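Chorismate mutase (Corynebacterium glutamicum, PDB 5HUB) probably catalyses the pericyclic rearrangement of chorismate to prephenate in the shikimate pathway, as an all-helical dimer of the type II chorismate mutase family. Local coordinates at residues I62-F66 / A78-L82. Numbering follows the deposited sequence.
Sequences IINQF and AGILL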
loop_
_atom_site.group_PDB
_atom_site.type_symbol
_atom_site.label_atom_id
_atom_site.label_comp_id
_atom_site.label_asym_id
_atom_site.label_seq_id
_atom_site.Cartn_x
_atom_site.Cartn_y
_atom_site.Cartn_z
ATOM N N ILE A 62 6.790 7.170 10.533
ATOM C CA ILE A 62 6.099 6.640 9.360
ATOM C C ILE A 62 5.016 5.664 9.852
ATOM O O ILE A 62 3.862 5.711 9.392
ATOM C CB ILE A 62 7.083 5.961 8.381
ATOM C CG1 ILE A 62 8.010 7.051 7.792
ATOM C CG2 ILE A 62 6.285 5.170 7.303
ATOM C CD1 ILE A 62 9.150 6.498 6.992
ATOM N N ILE A 63 5.353 4.762 10.736
ATOM C CA ILE A 63 4.401 3.795 11.287
ATOM C C ILE A 63 3.237 4.526 11.931
ATOM O O ILE A 63 2.076 4.221 11.714
ATOM C CB ILE A 63 5.113 2.804 12.248
ATOM C CG1 ILE A 63 6.065 1.915 11.461
ATOM C CG2 ILE A 63 4.113 2.038 13.081
ATOM C CD1 ILE A 63 7.140 1.210 12.295
ATOM N N ASN A 64 3.528 5.559 12.701
ATOM C CA ASN A 64 2.535 6.357 13.395
ATOM C C ASN A 64 1.654 7.092 12.407
ATOM O O ASN A 64 0.445 7.207 12.600
ATOM C CB ASN A 64 3.154 7.376 14.362
ATOM C CG ASN A 64 3.752 6.737 15.609
ATOM O OD1 ASN A 64 3.458 5.590 15.949
ATOM N ND2 ASN A 64 4.558 7.497 16.323
ATOM N N GLN A 65 2.250 7.665 11.378
ATOM C CA GLN A 65 1.461 8.323 10.362
ATOM C C GLN A 65 0.469 7.343 9.718
ATOM O O GLN A 65 -0.703 7.678 9.524
ATOM C CB GLN A 65 2.358 8.898 9.266
ATOM C CG GLN A 65 1.572 9.450 8.053
ATOM C CD GLN A 65 2.475 9.919 6.955
ATOM O OE1 GLN A 65 3.669 9.651 6.977
ATOM N NE2 GLN A 65 1.930 10.630 5.988
ATOM N N PHE A 66 0.968 6.191 9.334
ATOM C CA PHE A 66 0.062 5.210 8.666
ATOM C C PHE A 66 -1.027 4.783 9.643
ATOM O O PHE A 66 -2.214 4.701 9.234
ATOM C CB PHE A 66 0.876 4.036 8.158
ATOM C CG PHE A 66 1.517 4.261 6.819
ATOM C CD1 PHE A 66 2.430 5.253 6.602
ATOM C CD2 PHE A 66 1.118 3.511 5.723
ATOM C CE1 PHE A 66 3.007 5.465 5.381
ATOM C CE2 PHE A 66 1.654 3.745 4.479
ATOM C CZ PHE A 66 2.614 4.724 4.308
ATOM N N ALA A 78 2.935 0.146 6.614
ATOM C CA ALA A 78 4.216 0.818 6.754
ATOM C C ALA A 78 5.395 -0.199 6.803
ATOM O O ALA A 78 6.421 0.006 6.163
ATOM C CB ALA A 78 4.229 1.704 8.020
ATOM N N GLY A 79 5.192 -1.301 7.541
ATOM C CA GLY A 79 6.186 -2.361 7.664
ATOM C C GLY A 79 6.579 -3.005 6.351
ATOM O O GLY A 79 7.727 -3.227 6.049
ATOM N N ILE A 80 5.578 -3.236 5.492
ATOM C CA ILE A 80 5.867 -3.682 4.155
ATOM C C ILE A 80 6.758 -2.708 3.385
ATOM O O ILE A 80 7.737 -3.103 2.744
ATOM C CB ILE A 80 4.537 -3.954 3.360
ATOM C CG1 ILE A 80 3.879 -5.193 3.932
ATOM C CG2 ILE A 80 4.846 -4.208 1.897
ATOM C CD1 ILE A 80 2.441 -5.408 3.393
ATOM N N LEU A 81 6.376 -1.451 3.397
ATOM C CA LEU A 81 7.074 -0.448 2.615
ATOM C C LEU A 81 8.530 -0.317 3.132
ATOM O O LEU A 81 9.461 -0.178 2.371
ATOM C CB LEU A 81 6.350 0.867 2.683
ATOM C CG LEU A 81 4.957 0.877 2.080
ATOM C CD1 LEU A 81 4.306 2.237 2.253
ATOM C CD2 LEU A 81 4.970 0.412 0.646
ATOM N N LEU A 82 8.698 -0.314 4.464
ATOM C CA LEU A 82 10.036 -0.247 5.066
ATOM C C LEU A 82 10.864 -1.441 4.700
ATOM O O LEU A 82 12.056 -1.269 4.359
ATOM C CB LEU A 82 9.920 -0.076 6.568
ATOM C CG LEU A 82 9.319 1.252 7.026
ATOM C CD1 LEU A 82 9.183 1.267 8.548
ATOM C CD2 LEU A 82 10.191 2.448 6.574
#
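Ala78 CB sits over one face of the Phe66 ring, 3.9 Å from Phe66 CG, and the same methyl packs against residues 62-66, 3.9 Å from both Ile63 CA and Ile63 CG1 and 4.1 Å from Ile62 CG2. This small residue brings the backbones closest together, with Ala78 CA 5.4 Å from Ile63 CA. One turn on, linked by the backbone hydrogen bond from Leu82 N to Ala78 O (2.9 Å), Leu82 spreads its two methyls over two isoleucines, CD2 at 4.2 Å from Ile62 CD1 and CD1 at 4.3 Å from Ile63 CD1. Leu81 CD1 comes obliquely to the Phe66 ring, 3.6 Å from CZ. The segment axes approach to 10.0 Å and cross obliquely, 142° between their N-to-C directions, so roughly antiparallel, as helix 74-84 folds back across helix 49-70 after a short turn. Helix 11-42 adds Val32 and Arg35 against Leu81, while Leu29 of the second subunit packs on Phe66, so this part of the AroQ-type helical fold also borders the dimer interface. No hydrogen bond or salt bridge joins the two segments, so what they share is apolar packing, which depends on side-chain fit rather than directed polar bonds.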